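Local coordinates for protein D-aminoacyl-tRNA deacylase (PDB 1YQE) that probably hydrolyses D-aminoacyl-tRNAs to free tRNA and D-amino acids, a zinc-dependent proofreading reaction that counters the toxicity of mischarged tRNA, at residues Lys33-Glu37 with Phe38-Leu42; Lys233-Leu237 with Ser238-Tyr242; Leu122-Arg125 with Glu126-Arg130; Glu260-Val264 with Ala265-Val269; Gly195-His198 with Tyr199-Gln203. All coordinates share one frame; numbering follows the deposited sequence.

Contact 1 of 5, residues Lys33-Glu37 with Phe38-Leu42; sequences KDVGE and FKLYL
Glu37 and Phe38 meet side by side at the tip of a beta hairpin, and the glutamate can be followed atom by atom along the ring. Its CB stands 3.5 Å from Phe38 N. Because CG lies between backbone N and carbonyl carbon (chi1 54°), that methylene is carried over the Phe38 face in a CH-pi contact, 3.6 Å from Glu37 CG to the Phe38 ring centroid. CD continues to Phe38 CZ at 3.7 Å, and the carboxylate plane stacks at 12° to the ring plane, with OE1 4.0 Å from Phe38 CZ. Gly36 supplies the positive phi of the type II' turn, which Phe38 N closes on Val35 O at 3.0 Å. A valine in place of Phe38 would probably leave Glu37 CG and its carboxylate without the aromatic face and open a gap beside helix 61-65, whose Ile61 and Leu65 touch the ring. Farther along, Val35 CG2 presses tightly on Leu40 CD1 at 3.4 Å. On the other face Asp34 OD1 makes a long salt bridge of 3.5 Å to Lys39 NZ, whose stronger partner is Glu32. Apolar contacts of Val35, Phe38 and Leu40 thus lie on one face and the Asp34-Lys39 ion pair on the other.

Contact 2 of 5, residues Lys233-Leu237 with Ser238-Tyr242; sequences KAVKL and SEAEY
Val235 O receives the N-H of Ala240 in a Schellman motif that ends helix 228-238. The bond is 3.0 Å from Ala240 N to Val235 O and fairly straight at 161°, whereas the inner bond of the motif, from Glu239 N to Lys236 O, is weak at 3.2 Å. Glu239 is the C-prime residue; its positive phi (63°) reverses the chain, an unusual conformation for a residue with a side chain. The tight side of the turn is the buried one. Ser238 suits it because its hydroxyl finds a partner within the helix: with OG beside the backbone N (chi1 -59°), it folds back onto the carbonyl of Ala234. Val235 CG1 lies 3.6 Å from Ala240 O and makes a lighter apolar contact with Ala240 CB at 4.2 Å; Val235 also touches Val192, and Ala240 touches Val190, of strand 189-194. The solvent side is looser. Lys236 is exposed and directs its CB away from the turn, and the extended side chain of Glu239 brings its CG no nearer than 3.9 Å to Lys236 O before its carboxylate pairs with Lys111. Lys111 also bonds to Leu237 O near the helix end. At the buried side, Ala234 O accepts two bonds from one residue, Ser238 N and Ser238 OG, each at 2.8 Å and reaching it from opposite faces of the carbonyl plane.

Contact 3 of 5, residues Leu122-Arg125 with Glu126-Arg130; sequences LALR and ERLDR
The Arg127 guanidinium meets Ala123 edge-on: its NH1 donates to Ala123 O at 2.8 Å in a bent bond (N-H...O 133°), with the oxygen almost in the guanidinium plane and the donor above the plane of the carbonyl. The other flat group, on Arg125, has Leu122 CD2 over one face, offset toward the rim, while its NH1 bonds to Leu208 O. Arg127 reaches the Ala123 carbonyl because CG lies beside the backbone N (chi1 -58°) and the chain then runs extended as far as NE, lying back along the end of the helix. Arginine suits this place because a single planar group can serve several acceptors: besides Ala123 O it pairs through NE with Glu175 and through NH2 with Asp179, both on helix 167-182. These bonds would hold the guanidinium against rotation. Leu124 and Leu128 form the apolar side, with Leu124 CG 3.7 Å from Leu128 CD2; both also touch Phe89 and Phe136 of the neighbouring strands. Leu128 CG further lies 3.4 Å from Leu124 O. In the backbone, Glu126 N still bonds to Leu122 O at 3.3 Å, but Arg127 N has gone to Leu124 O at 2.7 Å, leaving NH1 of the same residue to donate to Ala123 O. This is the C-terminal end of helix 114-125, where bonds shift from four residues back to three and Arg127 links the helix to helix 167-182.

Contact 4 of 5, residues Glu260-Val264 with Ala265-Val269; sequences EAAEV and AGVEV
Ala265 continues the helical pattern of 260-264, its N donating to Ala261 O at 2.9 Å. Its methyl lies against the same carbonyl, with Ala265 CB 3.4 Å from Ala261 O. Gly266 comes next with a phi of 72°, a conformation that glycine adopts readily, and its N makes a weak bond to Glu263 O at 3.3 Å. Val267 then secures the reversal: its N reaches Ala262 O at 2.9 Å in a fairly straight bond of 155°. One of its methyls, CG2, occupies the crowded position between backbone N and carbonyl carbon (chi1 -61°) and is thereby brought within 3.7 Å of Ala262 CA. Beta-branched and apolar, Val267 also suits a place against Val235 and Ile243, both of which it touches. Glu268 begins strand 268-271, its backbone bonding to Glu241 and Ile243 while its CB is directed away from the helix. Val269 brings the chain back over the helix, and its CG2 presses on Ala262 CB at 3.4 Å, closer than ordinary van der Waals contact. The small methyl of Ala262 suits so close an approach of the strand. The bond pair from Val267 to Ala262 and from Gly266 to Glu263 is a Schellman motif, ending the helix of a beta-alpha-beta unit at the point where its second strand begins.

Contact 5 of 5, residues Gly195-His198 with Tyr199-Gln203; sequences GGTH and YAPRQ
Thr197 O accepts the N-H of Ala200 at 2.8 Å, closing a type I beta turn just before helix 201-209. At the corners of the turn, His198 and Tyr199 lie side by side. With CG set between its backbone N and carbonyl carbon (chi1 63°), His198 swings its imidazole over the phenol face, where CD2 lies above the ring centre and NE2 comes to 3.4 Å from Tyr199 CE2. The ring planes differ by 35°, an oblique pairing. Ala200 is the N-cap residue, and Pro201 suits the first helical turn, where a missing N-H costs no helical bond; its CD lies 3.5 Å from Thr197 OG1. A water joins that hydroxyl to Tyr199 N. The Tyr199 hydroxyl bonds to Asp84 and to His80, a residue of the pyrophosphate pocket, and the side chain stands about 8 Å from the bound pyrophosphate. A leucine in place of Tyr199 would probably leave His198 without its aromatic partner and His80 and Asp84 without the hydroxyl they share. Gln203, bent at chi2, turns its amide back to the loop of Gly195: NE2 donates to Gly195 O at 3.1 Å and 164°, nearly in the amide plane, and also bonds to Asn217.

Overall arrangement
Along the chain the order is contact 1, contact 3, contact 5, contact 2 and contact 4. Contact 1 is the hairpin at one edge of the mixed eight-stranded sheet, about 43 Å between centres from contact 4, on the opposite side of the molecule. Contact 3 spans the end of helix 114-125 and leads toward strand 135-138, at the other edge of that sheet. Contacts 2, 4 and 5 belong to the four-stranded parallel sheet: contact 5 leaves strand 189-194, contact 2 leads into strand 242-245, and contact 4 into strand 268-271. Contacts 2 and 4, centres about 10 Å apart, touch through their backbones, Glu268 N probably bonding to Glu241 O; helix ends thus deliver neighbouring strands, while contact 5 brings Tyr199 near the pyrophosphate.

Contact 1 of 5, residues Lys33-Glu37 with Phe38-Leu42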
# COMPACT_ATOMS: atom_id res chain seq x y z
N LYS A 33 -9.27 -21.17 -12.39
CA LYS A 33 -10.48 -21.00 -13.18
C LYS A 33 -10.30 -19.75 -14.02
O LYS A 33 -9.89 -18.71 -13.52
CB LYS A 33 -11.71 -20.82 -12.28
CG LYS A 33 -12.15 -22.07 -11.54
CD LYS A 33 -13.46 -21.83 -10.82
CE LYS A 33 -13.97 -23.08 -10.12
NZ LYS A 33 -15.29 -22.85 -9.48
N ASP A 34 -10.61 -19.86 -15.31
CA ASP A 34 -10.48 -18.73 -16.21
C ASP A 34 -11.85 -18.19 -16.57
O ASP A 34 -12.57 -18.77 -17.37
CB ASP A 34 -9.74 -19.14 -17.48
CG ASP A 34 -8.30 -19.54 -17.22
OD1 ASP A 34 -7.59 -19.90 -18.18
OD2 ASP A 34 -7.88 -19.50 -16.04
N VAL A 35 -12.22 -17.08 -15.94
CA VAL A 35 -13.50 -16.43 -16.20
C VAL A 35 -13.21 -15.04 -16.72
O VAL A 35 -12.27 -14.38 -16.28
CB VAL A 35 -14.36 -16.32 -14.92
CG1 VAL A 35 -14.65 -17.70 -14.36
CG2 VAL A 35 -13.64 -15.46 -13.89
N GLY A 36 -14.02 -14.59 -17.67
CA GLY A 36 -13.81 -13.27 -18.24
C GLY A 36 -12.38 -13.09 -18.69
O GLY A 36 -11.77 -13.99 -19.26
N GLU A 37 -11.83 -11.91 -18.42
CA GLU A 37 -10.46 -11.59 -18.80
C GLU A 37 -9.42 -12.02 -17.77
O GLU A 37 -8.23 -11.78 -17.95
CB GLU A 37 -10.34 -10.08 -19.02
CG GLU A 37 -10.82 -9.25 -17.83
CD GLU A 37 -10.53 -7.77 -17.97
OE1 GLU A 37 -9.34 -7.40 -18.03
OE2 GLU A 37 -11.49 -6.98 -18.03
N PHE A 38 -9.86 -12.69 -16.71
CA PHE A 38 -8.94 -13.10 -15.65
C PHE A 38 -8.69 -14.59 -15.48
O PHE A 38 -9.42 -15.44 -16.00
CB PHE A 38 -9.40 -12.56 -14.29
CG PHE A 38 -9.82 -11.12 -14.32
CD1 PHE A 38 -11.15 -10.78 -14.50
CD2 PHE A 38 -8.88 -10.11 -14.15
CE1 PHE A 38 -11.55 -9.44 -14.51
CE2 PHE A 38 -9.27 -8.77 -14.16
CZ PHE A 38 -10.61 -8.44 -14.34
N LYS A 39 -7.63 -14.88 -14.73
CA LYS A 39 -7.24 -16.24 -14.38
C LYS A 39 -7.35 -16.21 -12.86
O LYS A 39 -6.56 -15.55 -12.18
CB LYS A 39 -5.80 -16.52 -14.80
CG LYS A 39 -5.57 -16.48 -16.30
CD LYS A 39 -4.10 -16.68 -16.65
CE LYS A 39 -3.61 -18.07 -16.26
NZ LYS A 39 -4.37 -19.13 -16.97
N LEU A 40 -8.35 -16.90 -12.32
CA LEU A 40 -8.55 -16.92 -10.88
C LEU A 40 -8.05 -18.21 -10.25
O LEU A 40 -8.20 -19.28 -10.82
CB LEU A 40 -10.04 -16.75 -10.55
CG LEU A 40 -10.79 -15.58 -11.20
CD1 LEU A 40 -12.25 -15.65 -10.78
CD2 LEU A 40 -10.17 -14.25 -10.77
N TYR A 41 -7.45 -18.09 -9.07
CA TYR A 41 -6.96 -19.24 -8.33
C TYR A 41 -7.70 -19.20 -7.00
O TYR A 41 -7.56 -18.25 -6.24
CB TYR A 41 -5.45 -19.14 -8.11
CG TYR A 41 -4.65 -19.03 -9.40
CD1 TYR A 41 -4.53 -17.81 -10.06
CD2 TYR A 41 -4.05 -20.15 -9.97
CE1 TYR A 41 -3.82 -17.70 -11.25
CE2 TYR A 41 -3.34 -20.05 -11.17
CZ TYR A 41 -3.23 -18.83 -11.80
OH TYR A 41 -2.54 -18.72 -12.99
N LEU A 42 -8.48 -20.24 -6.74
CA LEU A 42 -9.28 -20.30 -5.52
C LEU A 42 -8.83 -21.34 -4.50
O LEU A 42 -8.32 -22.40 -4.85
CB LEU A 42 -10.74 -20.57 -5.88
CG LEU A 42 -11.33 -19.69 -6.99
CD1 LEU A 42 -12.67 -20.25 -7.43
CD2 LEU A 42 -11.46 -18.27 -6.49
O HOH W 1 -10.52 -16.18 -18.40

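Contact 2 of 5, residues Lys233-Leu237 with Ser238-Tyr242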
# COMPACT_ATOMS: atom_id res chain seq x y z
N LYS A 233 -10.73 14.25 2.39
CA LYS A 233 -11.12 13.08 1.61
C LYS A 233 -10.17 11.92 1.90
O LYS A 233 -10.59 10.77 2.02
CB LYS A 233 -11.09 13.38 0.11
CG LYS A 233 -11.22 12.11 -0.74
CD LYS A 233 -10.67 12.28 -2.16
CE LYS A 233 -11.55 13.16 -3.02
NZ LYS A 233 -11.12 13.13 -4.45
N ALA A 234 -8.87 12.22 1.99
CA ALA A 234 -7.87 11.20 2.26
C ALA A 234 -8.07 10.60 3.65
O ALA A 234 -8.03 9.38 3.83
CB ALA A 234 -6.47 11.81 2.15
N VAL A 235 -8.28 11.47 4.64
CA VAL A 235 -8.49 11.02 6.01
C VAL A 235 -9.72 10.12 6.13
O VAL A 235 -9.64 9.04 6.71
CB VAL A 235 -8.63 12.24 6.96
CG1 VAL A 235 -9.30 11.83 8.27
CG2 VAL A 235 -7.25 12.81 7.25
N LYS A 236 -10.84 10.57 5.59
CA LYS A 236 -12.07 9.78 5.67
C LYS A 236 -11.94 8.47 4.91
O LYS A 236 -12.42 7.43 5.36
CB LYS A 236 -13.25 10.59 5.12
CG LYS A 236 -13.59 11.81 5.96
CD LYS A 236 -14.72 12.62 5.34
CE LYS A 236 -16.05 11.87 5.35
NZ LYS A 236 -17.15 12.70 4.80
N LEU A 237 -11.27 8.51 3.76
CA LEU A 237 -11.07 7.32 2.95
C LEU A 237 -10.18 6.32 3.70
O LEU A 237 -10.41 5.11 3.66
CB LEU A 237 -10.42 7.71 1.62
CG LEU A 237 -10.45 6.69 0.48
CD1 LEU A 237 -11.90 6.37 0.13
CD2 LEU A 237 -9.72 7.25 -0.73
N SER A 238 -9.16 6.84 4.37
CA SER A 238 -8.22 6.01 5.12
C SER A 238 -8.79 5.55 6.46
O SER A 238 -8.24 4.66 7.10
CB SER A 238 -6.93 6.78 5.39
OG SER A 238 -6.31 7.20 4.18
N GLU A 239 -9.90 6.17 6.88
CA GLU A 239 -10.52 5.86 8.17
C GLU A 239 -9.52 6.24 9.27
O GLU A 239 -9.45 5.61 10.33
CB GLU A 239 -10.93 4.38 8.25
CG GLU A 239 -11.95 4.01 7.17
CD GLU A 239 -12.54 2.61 7.30
OE1 GLU A 239 -13.09 2.11 6.29
OE2 GLU A 239 -12.46 2.00 8.39
N ALA A 240 -8.76 7.29 8.99
CA ALA A 240 -7.74 7.79 9.90
C ALA A 240 -8.30 8.65 11.01
O ALA A 240 -9.30 9.36 10.83
CB ALA A 240 -6.70 8.59 9.13
N GLU A 241 -7.65 8.59 12.17
CA GLU A 241 -8.05 9.40 13.31
C GLU A 241 -6.96 10.44 13.56
O GLU A 241 -7.04 11.21 14.51
CB GLU A 241 -8.23 8.54 14.56
CG GLU A 241 -9.47 7.66 14.56
CD GLU A 241 -10.75 8.45 14.32
OE1 GLU A 241 -10.90 9.55 14.89
OE2 GLU A 241 -11.63 7.95 13.58
N TYR A 242 -5.95 10.45 12.69
CA TYR A 242 -4.82 11.37 12.86
C TYR A 242 -4.18 11.77 11.54
O TYR A 242 -4.33 11.10 10.53
CB TYR A 242 -3.70 10.70 13.66
CG TYR A 242 -4.07 10.16 15.02
CD1 TYR A 242 -4.02 10.98 16.15
CD2 TYR A 242 -4.45 8.83 15.18
CE1 TYR A 242 -4.33 10.48 17.41
CE2 TYR A 242 -4.77 8.32 16.43
CZ TYR A 242 -4.71 9.15 17.54
OH TYR A 242 -5.00 8.65 18.78

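Contact 3 of 5, residues Leu122-Arg125 with Glu126-Arg130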
# COMPACT_ATOMS: atom_id res chain seq x y z
N LEU A 122 5.18 -5.59 9.47
CA LEU A 122 5.77 -6.21 10.65
C LEU A 122 6.19 -7.65 10.38
O LEU A 122 7.18 -8.13 10.94
CB LEU A 122 4.79 -6.15 11.83
CG LEU A 122 4.45 -4.74 12.33
CD1 LEU A 122 3.49 -4.85 13.51
CD2 LEU A 122 5.73 -4.00 12.75
N ALA A 123 5.45 -8.33 9.51
CA ALA A 123 5.77 -9.72 9.15
C ALA A 123 7.00 -9.73 8.25
O ALA A 123 7.76 -10.70 8.24
CB ALA A 123 4.59 -10.36 8.42
N LEU A 124 7.19 -8.65 7.49
CA LEU A 124 8.35 -8.53 6.61
C LEU A 124 9.58 -8.23 7.47
O LEU A 124 10.63 -8.85 7.30
CB LEU A 124 8.13 -7.40 5.60
CG LEU A 124 9.29 -7.11 4.63
CD1 LEU A 124 9.51 -8.30 3.71
CD2 LEU A 124 8.97 -5.86 3.80
N ARG A 125 9.43 -7.28 8.38
CA ARG A 125 10.52 -6.88 9.27
C ARG A 125 11.12 -8.12 9.93
O ARG A 125 12.34 -8.24 10.06
CB ARG A 125 10.00 -5.93 10.34
CG ARG A 125 11.09 -5.24 11.16
CD ARG A 125 10.51 -4.55 12.39
NE ARG A 125 10.09 -5.53 13.39
CZ ARG A 125 9.49 -5.22 14.54
NH1 ARG A 125 9.21 -3.96 14.84
NH2 ARG A 125 9.17 -6.18 15.39
N GLU A 126 10.26 -9.04 10.34
CA GLU A 126 10.67 -10.26 11.00
C GLU A 126 11.56 -11.15 10.12
O GLU A 126 12.34 -11.96 10.63
CB GLU A 126 9.43 -11.04 11.44
CG GLU A 126 9.69 -12.19 12.38
CD GLU A 126 8.41 -12.89 12.81
OE1 GLU A 126 8.48 -13.80 13.67
OE2 GLU A 126 7.33 -12.53 12.29
N ARG A 127 11.45 -10.99 8.80
CA ARG A 127 12.21 -11.80 7.86
C ARG A 127 13.27 -11.05 7.05
O ARG A 127 14.01 -11.66 6.28
CB ARG A 127 11.26 -12.46 6.86
CG ARG A 127 10.18 -13.34 7.45
CD ARG A 127 9.28 -13.83 6.33
NE ARG A 127 8.32 -14.83 6.78
CZ ARG A 127 7.25 -14.58 7.52
NH1 ARG A 127 6.99 -13.34 7.91
NH2 ARG A 127 6.45 -15.57 7.87
N LEU A 128 13.33 -9.73 7.21
CA LEU A 128 14.27 -8.92 6.44
C LEU A 128 15.73 -9.37 6.45
O LEU A 128 16.45 -9.18 5.47
CB LEU A 128 14.20 -7.46 6.89
CG LEU A 128 13.00 -6.62 6.42
CD1 LEU A 128 13.11 -5.23 6.99
CD2 LEU A 128 12.97 -6.56 4.90
N ASP A 129 16.19 -9.97 7.55
CA ASP A 129 17.58 -10.41 7.63
C ASP A 129 17.91 -11.59 6.72
O ASP A 129 19.08 -11.96 6.58
CB ASP A 129 17.96 -10.72 9.07
CG ASP A 129 18.02 -9.47 9.93
OD1 ASP A 129 18.66 -8.49 9.50
OD2 ASP A 129 17.45 -9.47 11.04
N ARG A 130 16.90 -12.18 6.11
CA ARG A 130 17.11 -13.30 5.19
C ARG A 130 17.69 -12.76 3.89
O ARG A 130 18.37 -13.48 3.16
CB ARG A 130 15.81 -14.04 4.91
CG ARG A 130 15.41 -15.05 5.99
CD ARG A 130 14.18 -15.83 5.55
NE ARG A 130 14.37 -16.40 4.22
CZ ARG A 130 13.39 -16.88 3.46
NH1 ARG A 130 12.14 -16.86 3.89
NH2 ARG A 130 13.67 -17.37 2.26

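Contact 4 of 5, residues Glu260-Val264 with Ala265-Val269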
# COMPACT_ATOMS: atom_id res chain seq x y z
N GLU A 260 -6.51 22.84 8.93
CA GLU A 260 -7.86 23.06 8.43
C GLU A 260 -8.55 21.70 8.30
O GLU A 260 -9.66 21.50 8.80
CB GLU A 260 -7.84 23.75 7.06
CG GLU A 260 -7.35 25.19 7.07
CD GLU A 260 -7.38 25.84 5.69
OE1 GLU A 260 -6.61 25.42 4.80
OE2 GLU A 260 -8.19 26.77 5.49
N ALA A 261 -7.87 20.78 7.63
CA ALA A 261 -8.39 19.43 7.40
C ALA A 261 -8.63 18.69 8.71
O ALA A 261 -9.65 18.01 8.87
CB ALA A 261 -7.41 18.64 6.52
N ALA A 262 -7.70 18.82 9.65
CA ALA A 262 -7.84 18.16 10.94
C ALA A 262 -9.11 18.63 11.64
O ALA A 262 -9.86 17.81 12.18
CB ALA A 262 -6.62 18.45 11.81
N GLU A 263 -9.36 19.93 11.62
CA GLU A 263 -10.55 20.50 12.26
C GLU A 263 -11.84 20.01 11.61
O GLU A 263 -12.77 19.58 12.29
CB GLU A 263 -10.51 22.03 12.22
CG GLU A 263 -9.29 22.65 12.91
CD GLU A 263 -9.36 24.18 12.97
OE1 GLU A 263 -9.52 24.82 11.91
OE2 GLU A 263 -9.24 24.74 14.09
N VAL A 264 -11.90 20.09 10.28
CA VAL A 264 -13.09 19.67 9.55
C VAL A 264 -13.41 18.19 9.70
O VAL A 264 -14.58 17.81 9.79
CB VAL A 264 -12.97 20.01 8.05
CG1 VAL A 264 -14.18 19.49 7.29
CG2 VAL A 264 -12.84 21.52 7.87
N ALA A 265 -12.38 17.35 9.73
CA ALA A 265 -12.57 15.91 9.86
C ALA A 265 -12.61 15.46 11.31
O ALA A 265 -12.95 14.32 11.61
CB ALA A 265 -11.45 15.18 9.12
N GLY A 266 -12.24 16.35 12.23
CA GLY A 266 -12.26 16.00 13.64
C GLY A 266 -11.16 15.04 14.05
O GLY A 266 -11.38 14.14 14.87
N VAL A 267 -9.98 15.20 13.47
CA VAL A 267 -8.87 14.33 13.81
C VAL A 267 -7.73 15.13 14.43
O VAL A 267 -7.70 16.36 14.32
CB VAL A 267 -8.38 13.54 12.57
CG1 VAL A 267 -9.53 12.68 12.03
CG2 VAL A 267 -7.89 14.51 11.48
N GLU A 268 -6.79 14.44 15.08
CA GLU A 268 -5.67 15.11 15.73
C GLU A 268 -4.38 15.12 14.90
O GLU A 268 -4.03 14.14 14.25
CB GLU A 268 -5.40 14.45 17.09
CG GLU A 268 -4.11 14.92 17.76
CD GLU A 268 -3.93 14.33 19.14
OE1 GLU A 268 -4.07 13.09 19.29
OE2 GLU A 268 -3.63 15.10 20.08
N VAL A 269 -3.68 16.25 14.93
CA VAL A 269 -2.41 16.39 14.22
C VAL A 269 -1.25 16.09 15.16
O VAL A 269 -1.19 16.64 16.26
CB VAL A 269 -2.21 17.83 13.69
CG1 VAL A 269 -0.86 17.93 12.98
CG2 VAL A 269 -3.33 18.21 12.74

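Contact 5 of 5, residues Gly195-His198 with Tyr199-Gln203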
# COMPACT_ATOMS: atom_id res chain seq x y z
N GLY A 195 4.12 15.24 4.14
CA GLY A 195 5.51 15.68 4.17
C GLY A 195 6.49 14.57 3.89
O GLY A 195 6.14 13.39 3.97
N GLY A 196 7.72 14.94 3.55
CA GLY A 196 8.75 13.96 3.28
C GLY A 196 9.06 13.74 1.81
O GLY A 196 8.34 14.19 0.93
N THR A 197 10.17 13.05 1.55
CA THR A 197 10.57 12.72 0.19
C THR A 197 9.74 11.51 -0.26
O THR A 197 9.02 10.93 0.55
CB THR A 197 12.07 12.40 0.12
OG1 THR A 197 12.41 11.49 1.17
CG2 THR A 197 12.89 13.68 0.28
N HIS A 198 9.86 11.14 -1.53
CA HIS A 198 9.08 10.03 -2.09
C HIS A 198 9.14 8.69 -1.35
O HIS A 198 8.22 7.88 -1.48
CB HIS A 198 9.43 9.81 -3.57
CG HIS A 198 10.86 9.42 -3.80
ND1 HIS A 198 11.92 10.22 -3.44
CD2 HIS A 198 11.39 8.32 -4.37
CE1 HIS A 198 13.05 9.63 -3.78
NE2 HIS A 198 12.76 8.47 -4.35
N TYR A 199 10.19 8.45 -0.58
CA TYR A 199 10.30 7.20 0.16
C TYR A 199 9.89 7.35 1.63
O TYR A 199 10.17 6.49 2.46
CB TYR A 199 11.71 6.61 0.07
CG TYR A 199 12.01 5.92 -1.24
CD1 TYR A 199 11.06 5.08 -1.84
CD2 TYR A 199 13.24 6.07 -1.87
CE1 TYR A 199 11.34 4.40 -3.03
CE2 TYR A 199 13.53 5.40 -3.07
CZ TYR A 199 12.57 4.57 -3.64
OH TYR A 199 12.85 3.91 -4.83
N ALA A 200 9.22 8.47 1.94
CA ALA A 200 8.72 8.74 3.29
C ALA A 200 9.54 8.12 4.42
O ALA A 200 9.12 7.15 5.04
CB ALA A 200 7.28 8.28 3.40
N PRO A 201 10.72 8.69 4.72
CA PRO A 201 11.63 8.21 5.77
C PRO A 201 10.99 8.14 7.16
O PRO A 201 11.07 7.12 7.85
CB PRO A 201 12.78 9.21 5.73
CG PRO A 201 12.76 9.72 4.33
CD PRO A 201 11.29 9.87 4.05
N ARG A 202 10.36 9.24 7.58
CA ARG A 202 9.73 9.28 8.90
C ARG A 202 8.62 8.23 8.98
O ARG A 202 8.58 7.44 9.93
CB ARG A 202 9.13 10.67 9.18
CG ARG A 202 10.13 11.84 9.14
CD ARG A 202 11.13 11.81 10.29
NE ARG A 202 12.17 10.80 10.11
CZ ARG A 202 13.11 10.86 9.17
NH1 ARG A 202 13.15 11.88 8.32
NH2 ARG A 202 14.01 9.89 9.08
N GLN A 203 7.74 8.22 7.99
CA GLN A 203 6.63 7.26 7.96
C GLN A 203 7.12 5.82 7.96
O GLN A 203 6.50 4.94 8.56
CB GLN A 203 5.73 7.52 6.75
CG GLN A 203 5.03 8.87 6.78
CD GLN A 203 5.78 9.95 6.02
OE1 GLN A 203 7.00 10.08 6.15
NE2 GLN A 203 5.06 10.73 5.23
O HOH W 2 12.71 9.44 -0.34